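Side-chain contacts in short chain dehydrogenase (Rhodopseudomonas palustris, PDB 3H7A), which is probably an NAD(P)-dependent oxidoreductase of the short-chain dehydrogenase/reductase family, though its substrate is not known: residues Ala21-Ala24 and Lys25-Ala29; Val106-Lys109 and Val110-Met113; Gln167-Ala170 and Arg171-Pro175; Tyr223-Leu226 and Tyr227-Lys231. All blocks are in the same frame, centred on the assembly; numbering follows the deposited sequence.

How the contacts relate
The four contacts are local turns of four helices flanking a Rossmann-type parallel sheet, and they come in the order 1 to 4 along the chain. Contacts 1 and 4 touch: helix 18-29 and helix 216-228 lie side by side, with the contact centres 15 Å apart. Contact 2, on helix 104-132, lies across the chain's centre from both, its centre 28 Å from that of contact 1. Contact 3 lies on helix 153-173 and the 3-10 residues that follow, with its nearest atoms about 5 Å from contact 4. Contacts 2 and 3 reach the second subunit and contacts 3 and 4 the third, whereas contact 1 touches no other chain of the assembly.

Contact 1: Ala21-Ala24 and Lys25-Ala29; sequences AEIA and KKFAA
Four successive i-to-i+4 bonds, running from Lys25 N to Ala21 O (2.9 Å) through to Ala28 N to Ala24 O (3.0 Å), make Ala21-Ala24 and Lys25-Ala29 one regular alpha helix. This is helix 18-29, the crossover of the beta-alpha-beta unit formed with strands 9-13 and 33-38; in the short-chain dehydrogenase fold it is the helix that follows the glycine-rich nucleotide-binding turn. On one flank, Glu22 and Lys25 form an i-to-i+3 salt bridge, with Glu22 OE2 3.1 Å from Lys25 NZ. The lysine chain runs extended beyond CG, while the glutamate folds back at its second torsion (chi2 -58°), which carries the carboxylate across the end of the lysine. NZ approaches OE2 on the syn side but lies 33° out of the carboxylate plane. Lys25 CE comes along with NZ, 3.4 Å from Glu22 OE2. Glu50 gives NZ a second carboxylate, so the ammonium ties helix 18-29 to helix 45-53. Lys26 is engaged differently, its ammonium pairing with Glu30. The apolar flank holds Ile23 and Phe27, side by side and pointing the same way, against strand 84-89 and helix 216-228. The branch that touches is the isoleucine methyl: CG2 stands 3.9 Å from Phe27 CD2. The ring also turns this edge to the main chain: Ile23 O lies in its plane, 3.3 Å from Phe27 CD2.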
loop_
_atom_site.group_PDB
_atom_site.type_symbol
_atom_site.label_atom_id
_atom_site.label_comp_id
_atom_site.label_asym_id
_atom_site.label_seq_id
_atom_site.Cartn_x
_atom_site.Cartn_y
_atom_site.Cartn_z
ATOM N N ALA B 21 -13.639 -0.546 -27.289
ATOM C CA ALA B 21 -14.845 -0.416 -28.113
ATOM C C ALA B 21 -16.076 -0.116 -27.277
ATOM O O ALA B 21 -16.902 0.718 -27.657
ATOM C CB ALA B 21 -15.066 -1.684 -28.921
ATOM N N GLU B 22 -16.197 -0.797 -26.137
ATOM C CA GLU B 22 -17.304 -0.560 -25.210
ATOM C C GLU B 22 -17.241 0.813 -24.566
ATOM O O GLU B 22 -18.273 1.435 -24.333
ATOM C CB GLU B 22 -17.370 -1.632 -24.125
ATOM C CG GLU B 22 -17.875 -2.979 -24.611
ATOM C CD GLU B 22 -19.259 -2.919 -25.230
ATOM O OE1 GLU B 22 -20.146 -2.199 -24.705
ATOM O OE2 GLU B 22 -19.453 -3.611 -26.245
ATOM N N ILE B 23 -16.031 1.285 -24.280
ATOM C CA ILE B 23 -15.859 2.637 -23.751
ATOM C C ILE B 23 -16.367 3.653 -24.778
ATOM O O ILE B 23 -17.111 4.569 -24.430
ATOM C CB ILE B 23 -14.384 2.934 -23.373
ATOM C CG1 ILE B 23 -13.942 2.078 -22.181
ATOM C CG2 ILE B 23 -14.221 4.387 -23.041
ATOM C CD1 ILE B 23 -12.428 2.071 -21.961
ATOM N N ALA B 24 -15.984 3.456 -26.041
ATOM C CA ALA B 24 -16.395 4.331 -27.137
ATOM C C ALA B 24 -17.916 4.307 -27.288
ATOM O O ALA B 24 -18.537 5.366 -27.331
ATOM C CB ALA B 24 -15.699 3.925 -28.435
ATOM N N LYS B 25 -18.503 3.104 -27.308
ATOM C CA LYS B 25 -19.967 2.921 -27.348
ATOM C C LYS B 25 -20.674 3.683 -26.231
ATOM O O LYS B 25 -21.674 4.339 -26.481
ATOM C CB LYS B 25 -20.368 1.431 -27.274
ATOM C CG LYS B 25 -20.092 0.584 -28.526
ATOM C CD LYS B 25 -20.681 -0.841 -28.369
ATOM C CE LYS B 25 -19.876 -1.871 -29.156
ATOM N NZ LYS B 25 -20.470 -3.252 -29.170
ATOM N N LYS B 26 -20.143 3.605 -25.010
ATOM C CA LYS B 26 -20.756 4.255 -23.839
ATOM C C LYS B 26 -20.732 5.778 -23.910
ATOM O O LYS B 26 -21.758 6.424 -23.701
ATOM C CB LYS B 26 -20.110 3.766 -22.522
ATOM C CG LYS B 26 -20.673 4.387 -21.226
ATOM C CD LYS B 26 -22.201 4.258 -21.109
ATOM C CE LYS B 26 -22.637 4.161 -19.661
ATOM N NZ LYS B 26 -23.987 4.739 -19.435
ATOM N N PHE B 27 -19.569 6.351 -24.200
ATOM C CA PHE B 27 -19.468 7.797 -24.258
ATOM C C PHE B 27 -20.194 8.393 -25.458
ATOM O O PHE B 27 -20.721 9.503 -25.359
ATOM C CB PHE B 27 -18.017 8.255 -24.141
ATOM C CG PHE B 27 -17.503 8.186 -22.730
ATOM C CD1 PHE B 27 -17.571 9.305 -21.895
ATOM C CD2 PHE B 27 -17.008 6.990 -22.215
ATOM C CE1 PHE B 27 -17.123 9.241 -20.577
ATOM C CE2 PHE B 27 -16.560 6.910 -20.903
ATOM C CZ PHE B 27 -16.611 8.038 -20.078
ATOM N N ALA B 28 -20.264 7.639 -26.561
ATOM C CA ALA B 28 -21.054 8.055 -27.717
ATOM C C ALA B 28 -22.545 7.971 -27.413
ATOM O O ALA B 28 -23.304 8.821 -27.864
ATOM C CB ALA B 28 -20.709 7.237 -28.943
ATOM N N ALA B 29 -22.945 6.969 -26.626
ATOM C CA ALA B 29 -24.346 6.786 -26.205
ATOM C C ALA B 29 -24.800 7.902 -25.278
ATOM O O ALA B 29 -25.983 8.210 -25.200
ATOM C CB ALA B 29 -24.542 5.440 -25.530
#

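Contact 2: Val106-Lys109 and Val110-Met113; sequences VFRK and VWEM
Arg108 and Glu112, one helical turn apart, are joined by a salt bridge. Arg108 is modelled in two conformers; in one of them NH2 donates to Glu112 OE2 at 2.8 Å, and the guanidinium contacts that follow belong to that conformer. The N-H...O angle of 153° is moderately straight. The arginine chain bends at its second torsion (chi2 -86°), which brings the guanidinium over toward Glu112 and Trp111. OE2 accepts through its anti lone pair and lies close to the guanidinium plane, although the two flat groups stand perpendicular. Arg108 NH1 has a separate acceptor, Glu112 OE2 of the second subunit, so one guanidinium bridges carboxylates of two chains. Its face meets Trp111: CZ3 sits 3.7 Å from Arg108 NH2, and with planes 76° apart the indole presents its rim to that face. The setting is helix 104-132, which in this family pairs with its counterpart across the dimer interface; accordingly Trp111 stacks on Trp111 of the second subunit and Phe107 on its Phe119. A glutamine in place of Glu112 removes the negative charge and would probably leave the Arg108 guanidinium of its own chain, and that of the second subunit, without a carboxylate mate. Backbone acceptors are met in regular order, Val106 O by Val110 N, Phe107 O by Trp111 N and Lys109 O by Met113 N. Arg108 O receives Glu112 N at 2.9 Å, and Glu112 CG also lies 3.1 Å from Arg108 O.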
loop_
_atom_site.group_PDB
_atom_site.type_symbol
_atom_site.label_atom_id
_atom_site.label_comp_id
_atom_site.label_asym_id
_atom_site.label_seq_id
_atom_site.Cartn_x
_atom_site.Cartn_y
_atom_site.Cartn_z
ATOM N N VAL B 106 11.878 -5.796 -25.997
ATOM C CA VAL B 106 10.622 -5.986 -25.258
ATOM C C VAL B 106 10.430 -4.951 -24.136
ATOM O O VAL B 106 9.375 -4.329 -24.055
ATOM C CB VAL B 106 10.487 -7.448 -24.739
ATOM C CG1 VAL B 106 9.477 -7.564 -23.588
ATOM C CG2 VAL B 106 10.091 -8.360 -25.902
ATOM N N PHE B 107 11.457 -4.741 -23.317
ATOM C CA PHE B 107 11.392 -3.769 -22.230
ATOM C C PHE B 107 11.131 -2.337 -22.745
ATOM O O PHE B 107 10.240 -1.663 -22.222
ATOM C CB PHE B 107 12.649 -3.837 -21.348
ATOM C CG PHE B 107 12.506 -3.132 -19.991
ATOM C CD1 PHE B 107 12.044 -3.826 -18.867
ATOM C CD2 PHE B 107 12.855 -1.782 -19.839
ATOM C CE1 PHE B 107 11.900 -3.189 -17.605
ATOM C CE2 PHE B 107 12.741 -1.142 -18.599
ATOM C CZ PHE B 107 12.244 -1.839 -17.483
ATOM N N ARG B 108 11.890 -1.891 -23.757
ATOM C CA ARG B 108 11.714 -0.549 -24.349
ATOM C C ARG B 108 10.328 -0.369 -24.977
ATOM O O ARG B 108 9.669 0.655 -24.751
ATOM C CB ARG B 108 12.776 -0.285 -25.420
ATOM C CG ARG B 108 13.572 1.008 -25.248
ATOM C CD ARG B 108 12.934 2.264 -25.845
ATOM N NE ARG B 108 13.706 3.453 -25.460
ATOM C CZ ARG B 108 13.408 4.708 -25.787
ATOM N NH1 ARG B 108 14.184 5.702 -25.364
ATOM N NH2 ARG B 108 12.339 4.975 -26.527
ATOM N N LYS B 109 9.906 -1.356 -25.779
ATOM C CA LYS B 109 8.614 -1.344 -26.506
ATOM C C LYS B 109 7.421 -1.313 -25.564
ATOM O O LYS B 109 6.453 -0.579 -25.813
ATOM C CB LYS B 109 8.474 -2.562 -27.439
ATOM C CG LYS B 109 7.244 -2.567 -28.395
ATOM C CD LYS B 109 7.049 -3.921 -29.155
ATOM C CE LYS B 109 5.859 -4.782 -28.638
ATOM N NZ LYS B 109 6.136 -5.694 -27.464
ATOM N N VAL B 110 7.475 -2.122 -24.503
ATOM C CA VAL B 110 6.392 -2.139 -23.510
ATOM C C VAL B 110 6.311 -0.788 -22.791
ATOM O O VAL B 110 5.221 -0.245 -22.613
ATOM C CB VAL B 110 6.528 -3.337 -22.543
ATOM C CG1 VAL B 110 5.580 -3.217 -21.368
ATOM C CG2 VAL B 110 6.237 -4.607 -23.311
ATOM N N TRP B 111 7.459 -0.208 -22.441
ATOM C CA TRP B 111 7.457 1.142 -21.903
ATOM C C TRP B 111 6.896 2.205 -22.875
ATOM O O TRP B 111 6.091 3.064 -22.474
ATOM C CB TRP B 111 8.855 1.536 -21.465
ATOM C CG TRP B 111 8.928 2.959 -20.997
ATOM C CD1 TRP B 111 8.559 3.437 -19.771
ATOM C CD2 TRP B 111 9.400 4.090 -21.745
ATOM N NE1 TRP B 111 8.762 4.798 -19.712
ATOM C CE2 TRP B 111 9.284 5.224 -20.903
ATOM C CE3 TRP B 111 9.913 4.254 -23.044
ATOM C CZ2 TRP B 111 9.674 6.504 -21.308
ATOM C CZ3 TRP B 111 10.301 5.528 -23.451
ATOM C CH2 TRP B 111 10.178 6.639 -22.581
ATOM N N GLU B 112 7.313 2.150 -24.144
ATOM C CA GLU B 112 6.844 3.111 -25.153
ATOM C C GLU B 112 5.329 3.070 -25.313
ATOM O O GLU B 112 4.683 4.109 -25.401
ATOM C CB GLU B 112 7.498 2.874 -26.516
ATOM C CG GLU B 112 9.006 3.129 -26.562
ATOM C CD GLU B 112 9.622 2.839 -27.934
ATOM O OE1 GLU B 112 8.982 2.166 -28.783
ATOM O OE2 GLU B 112 10.757 3.295 -28.157
ATOM N N MET B 113 4.789 1.856 -25.314
ATOM C CA MET B 113 3.366 1.619 -25.554
ATOM C C MET B 113 2.510 1.908 -24.309
ATOM O O MET B 113 1.501 2.606 -24.397
ATOM C CB MET B 113 3.176 0.170 -26.048
ATOM C CG MET B 113 1.791 -0.211 -26.576
ATOM S SD MET B 113 1.455 -0.006 -28.355
ATOM C CE MET B 113 1.047 1.724 -28.447
#

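Contact 3: Gln167-Ala170 and Arg171-Pro175; sequences QSMA and RELMP
Leu173 sits one turn beyond Met169, at the C-terminal part of helix 153-173, the crossover between strands 135-142 and 178-185 of the Rossmann-type sheet. Its CB lies 3.3 Å from Met169 O, and CG stands equally near the same carbonyl, so the root of the side chain presses on the helix backbone. With CG anti to the carbonyl carbon (chi1 -49°), the chain runs back along the helix; CD1 stays 3.7 Å from Met169 O and at its tip reaches 3.9 Å from Met169 CE. Met169 curls its methyl round to meet it through a bend at the last torsion (chi3 54°). Beyond this pair lie Ala126 and Leu130 of helix 104-132 on the leucine side and Ile137 and Phe139 on the methionine side. A second apolar touch, Ala170 CB to Met174 SD at 4.1 Å, faces the strand 178-185. The main chain is less regular here: Leu173 N bonds to Met169 O at 2.8 Å and weakly to Ala170 O, which also accepts from Met174 N. On the polar side a water donates to both Ser168 O (2.8 Å) and Glu172 OE1 (2.6 Å). Glu172 OE1 also accepts from Ile99 N of the second subunit, and Gln167 OE1 from its Gly148 N; Ser168 OG bonds to its Gly149 O. The chemistry therefore divides: thioether and aliphatic groups seat the helix on the sheet and its neighbour, while Gln167, Ser168 and Glu172 reach the second subunit.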
loop_
_atom_site.group_PDB
_atom_site.type_symbol
_atom_site.label_atom_id
_atom_site.label_comp_id
_atom_site.label_asym_id
_atom_site.label_seq_id
_atom_site.Cartn_x
_atom_site.Cartn_y
_atom_site.Cartn_z
ATOM N N GLN B 167 -0.668 9.643 -10.712
ATOM C CA GLN B 167 -0.609 10.224 -9.364
ATOM C C GLN B 167 -0.096 11.650 -9.391
ATOM O O GLN B 167 -0.720 12.540 -8.812
ATOM C CB GLN B 167 0.275 9.394 -8.433
ATOM C CG GLN B 167 -0.305 8.058 -8.032
ATOM C CD GLN B 167 0.438 7.461 -6.860
ATOM O OE1 GLN B 167 1.404 8.052 -6.361
ATOM N NE2 GLN B 167 0.007 6.288 -6.420
ATOM N N SER B 168 1.025 11.859 -10.078
ATOM C CA SER B 168 1.643 13.178 -10.199
ATOM C C SER B 168 0.771 14.185 -10.938
ATOM O O SER B 168 0.755 15.382 -10.607
ATOM C CB SER B 168 2.974 13.050 -10.920
ATOM O OG SER B 168 3.908 12.370 -10.106
ATOM N N MET B 169 0.060 13.704 -11.951
ATOM C CA MET B 169 -0.818 14.585 -12.704
ATOM C C MET B 169 -1.983 14.952 -11.805
ATOM O O MET B 169 -2.402 16.103 -11.776
ATOM C CB MET B 169 -1.291 13.931 -14.006
ATOM C CG MET B 169 -0.230 13.911 -15.145
ATOM S SD MET B 169 -0.792 13.225 -16.719
ATOM C CE MET B 169 -2.252 14.225 -16.990
ATOM N N ALA B 170 -2.482 13.977 -11.052
ATOM C CA ALA B 170 -3.610 14.210 -10.141
ATOM C C ALA B 170 -3.282 15.230 -9.047
ATOM O O ALA B 170 -4.059 16.141 -8.800
ATOM C CB ALA B 170 -4.118 12.896 -9.544
ATOM N N ARG B 171 -2.117 15.106 -8.422
ATOM C CA ARG B 171 -1.741 16.027 -7.372
ATOM C C ARG B 171 -1.702 17.461 -7.920
ATOM O O ARG B 171 -2.141 18.382 -7.246
ATOM C CB ARG B 171 -0.396 15.646 -6.731
ATOM C CG ARG B 171 -0.294 14.232 -6.145
ATOM C CD ARG B 171 -1.084 13.991 -4.861
ATOM N NE ARG B 171 -0.801 14.977 -3.824
ATOM C CZ ARG B 171 -1.506 15.113 -2.701
ATOM N NH1 ARG B 171 -1.178 16.054 -1.824
ATOM N NH2 ARG B 171 -2.540 14.314 -2.451
ATOM N N GLU B 172 -1.221 17.625 -9.154
ATOM C CA GLU B 172 -1.117 18.942 -9.802
ATOM C C GLU B 172 -2.439 19.506 -10.355
ATOM O O GLU B 172 -2.706 20.704 -10.231
ATOM C CB GLU B 172 -0.063 18.918 -10.914
ATOM C CG GLU B 172 0.410 20.312 -11.348
ATOM C CD GLU B 172 1.275 20.337 -12.617
ATOM O OE1 GLU B 172 1.957 19.333 -12.926
ATOM O OE2 GLU B 172 1.282 21.390 -13.305
ATOM N N LEU B 173 -3.262 18.644 -10.947
ATOM C CA LEU B 173 -4.382 19.105 -11.777
ATOM C C LEU B 173 -5.761 18.954 -11.160
ATOM O O LEU B 173 -6.688 19.635 -11.591
ATOM C CB LEU B 173 -4.345 18.442 -13.166
ATOM C CG LEU B 173 -3.015 18.457 -13.939
ATOM C CD1 LEU B 173 -3.081 17.513 -15.128
ATOM C CD2 LEU B 173 -2.585 19.847 -14.382
ATOM N N MET B 174 -5.916 18.075 -10.169
ATOM C CA MET B 174 -7.196 17.996 -9.463
ATOM C C MET B 174 -7.613 19.349 -8.838
ATOM O O MET B 174 -8.772 19.749 -9.015
ATOM C CB MET B 174 -7.274 16.803 -8.487
ATOM C CG MET B 174 -7.681 15.468 -9.165
ATOM S SD MET B 174 -7.680 14.140 -7.969
ATOM C CE MET B 174 -8.868 13.016 -8.672
ATOM N N PRO B 175 -6.678 20.096 -8.178
ATOM C CA PRO B 175 -7.103 21.450 -7.760
ATOM C C PRO B 175 -7.348 22.440 -8.904
ATOM O O PRO B 175 -7.842 23.540 -8.651
ATOM C CB PRO B 175 -5.921 21.950 -6.911
ATOM C CG PRO B 175 -5.142 20.722 -6.560
ATOM C CD PRO B 175 -5.289 19.830 -7.741
HETATM O O HOH W 1 2.608 17.042 -11.792
#

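Contact 4: Tyr223-Leu226 and Tyr227-Lys231; sequences YWQL and YQQPK
Trp224 and Tyr227 lie side by side and point the same way, their planes inclined by only 21°. The six-membered ring of the indole and the phenol ring are nevertheless slid apart, with centroids 4.7 Å from each other and little overlap. The nearest atoms are Trp224 CZ3 and Tyr227 CD2, at 3.4 Å. Gln228 approaches the same indole face: its CG rests 3.8 Å from the centroid of the Trp224 five-membered ring, a CH-pi contact 24° off the ring normal. A bend at chi2 (-84°) lays the amide over the indole. All three lie toward the C-terminal part of helix 216-228, which packs beside helix 18-29 in this Rossmann-type fold. There Trp224 meets Phe27 edge-to-face and Lys26 by a cation-pi contact, while Tyr227 turns to Phe32. A serine at Trp224 would probably open a gap beside Tyr227 and Gln228, and leave the Lys26 ammonium without its aromatic partner. On the backbone, Tyr227 N bonds to Tyr223 O at 2.8 Å and Gln228 N to Trp224 O at 2.9 Å. Gln229 N then makes merely weak bonds, to Gln225 O and Leu226 O, and Lys136 NZ donates to the carbonyls of Leu226, Tyr227 and Gln229.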
loop_
_atom_site.group_PDB
_atom_site.type_symbol
_atom_site.label_atom_id
_atom_site.label_comp_id
_atom_site.label_asym_id
_atom_site.label_seq_id
_atom_site.Cartn_x
_atom_site.Cartn_y
_atom_site.Cartn_z
ATOM N N TYR B 223 -15.941 3.529 -15.940
ATOM C CA TYR B 223 -15.433 4.797 -16.436
ATOM C C TYR B 223 -16.520 5.859 -16.459
ATOM O O TYR B 223 -16.258 7.029 -16.139
ATOM C CB TYR B 223 -14.821 4.629 -17.814
ATOM C CG TYR B 223 -13.371 4.257 -17.769
ATOM C CD1 TYR B 223 -12.488 4.968 -16.962
ATOM C CD2 TYR B 223 -12.874 3.200 -18.530
ATOM C CE1 TYR B 223 -11.152 4.639 -16.903
ATOM C CE2 TYR B 223 -11.525 2.871 -18.495
ATOM C CZ TYR B 223 -10.673 3.612 -17.670
ATOM O OH TYR B 223 -9.338 3.333 -17.589
ATOM N N TRP B 224 -17.741 5.448 -16.817
ATOM C CA TRP B 224 -18.889 6.360 -16.758
ATOM C C TRP B 224 -19.186 6.792 -15.316
ATOM O O TRP B 224 -19.447 7.968 -15.059
ATOM C CB TRP B 224 -20.144 5.783 -17.444
ATOM C CG TRP B 224 -21.265 6.820 -17.494
ATOM C CD1 TRP B 224 -22.446 6.788 -16.809
ATOM C CD2 TRP B 224 -21.265 8.057 -18.230
ATOM N NE1 TRP B 224 -23.189 7.921 -17.083
ATOM C CE2 TRP B 224 -22.485 8.713 -17.952
ATOM C CE3 TRP B 224 -20.357 8.666 -19.111
ATOM C CZ2 TRP B 224 -22.814 9.952 -18.511
ATOM C CZ3 TRP B 224 -20.690 9.889 -19.677
ATOM C CH2 TRP B 224 -21.904 10.528 -19.362
ATOM N N GLN B 225 -19.104 5.848 -14.379
ATOM C CA GLN B 225 -19.212 6.171 -12.963
ATOM C C GLN B 225 -18.183 7.234 -12.532
ATOM O O GLN B 225 -18.533 8.210 -11.865
ATOM C CB GLN B 225 -19.074 4.908 -12.113
ATOM C CG GLN B 225 -19.405 5.132 -10.643
ATOM C CD GLN B 225 -18.655 4.202 -9.707
ATOM O OE1 GLN B 225 -18.282 4.596 -8.599
ATOM N NE2 GLN B 225 -18.439 2.962 -10.142
ATOM N N LEU B 226 -16.922 7.056 -12.927
ATOM C CA LEU B 226 -15.887 8.048 -12.617
ATOM C C LEU B 226 -16.200 9.385 -13.278
ATOM O O LEU B 226 -16.026 10.449 -12.657
ATOM C CB LEU B 226 -14.499 7.550 -13.034
ATOM C CG LEU B 226 -13.812 6.517 -12.135
ATOM C CD1 LEU B 226 -12.600 5.911 -12.815
ATOM C CD2 LEU B 226 -13.439 7.135 -10.785
ATOM N N TYR B 227 -16.677 9.335 -14.524
ATOM C CA TYR B 227 -17.073 10.548 -15.225
ATOM C C TYR B 227 -18.124 11.308 -14.418
ATOM O O TYR B 227 -18.022 12.516 -14.261
ATOM C CB TYR B 227 -17.581 10.282 -16.659
ATOM C CG TYR B 227 -18.075 11.572 -17.298
ATOM C CD1 TYR B 227 -17.180 12.493 -17.815
ATOM C CD2 TYR B 227 -19.427 11.900 -17.302
ATOM C CE1 TYR B 227 -17.613 13.689 -18.346
ATOM C CE2 TYR B 227 -19.867 13.087 -17.848
ATOM C CZ TYR B 227 -18.957 13.971 -18.363
ATOM O OH TYR B 227 -19.383 15.159 -18.890
ATOM N N GLN B 228 -19.112 10.584 -13.895
ATOM C CA GLN B 228 -20.250 11.187 -13.203
ATOM C C GLN B 228 -19.980 11.828 -11.829
ATOM O O GLN B 228 -20.801 12.610 -11.349
ATOM C CB GLN B 228 -21.385 10.174 -13.089
ATOM C CG GLN B 228 -22.014 9.785 -14.413
ATOM C CD GLN B 228 -23.083 10.755 -14.876
ATOM O OE1 GLN B 228 -24.277 10.444 -14.816
ATOM N NE2 GLN B 228 -22.666 11.931 -15.351
ATOM N N GLN B 229 -18.854 11.493 -11.203
ATOM C CA GLN B 229 -18.519 11.998 -9.869
ATOM C C GLN B 229 -18.361 13.515 -9.825
ATOM O O GLN B 229 -17.618 14.077 -10.631
ATOM C CB GLN B 229 -17.220 11.378 -9.365
ATOM C CG GLN B 229 -17.288 9.901 -9.100
ATOM C CD GLN B 229 -16.006 9.378 -8.512
ATOM O OE1 GLN B 229 -14.941 9.943 -8.729
ATOM N NE2 GLN B 229 -16.102 8.294 -7.752
ATOM N N PRO B 230 -19.031 14.178 -8.860
ATOM C CA PRO B 230 -18.859 15.627 -8.679
ATOM C C PRO B 230 -17.537 15.936 -7.986
ATOM O O PRO B 230 -16.998 15.062 -7.300
ATOM C CB PRO B 230 -20.039 16.011 -7.782
ATOM C CG PRO B 230 -20.358 14.773 -7.009
ATOM C CD PRO B 230 -19.973 13.600 -7.879
ATOM N N LYS B 231 -17.037 17.167 -8.133
ATOM C CA LYS B 231 -15.707 17.530 -7.613
ATOM C C LYS B 231 -15.599 17.617 -6.093
ATOM O O LYS B 231 -14.507 17.775 -5.548
ATOM C CB LYS B 231 -15.144 18.791 -8.285
ATOM C CG LYS B 231 -15.932 20.078 -8.080
ATOM C CD LYS B 231 -15.287 21.275 -8.817
ATOM C CE LYS B 231 -13.844 21.560 -8.345
ATOM N NZ LYS B 231 -13.350 22.907 -8.764
#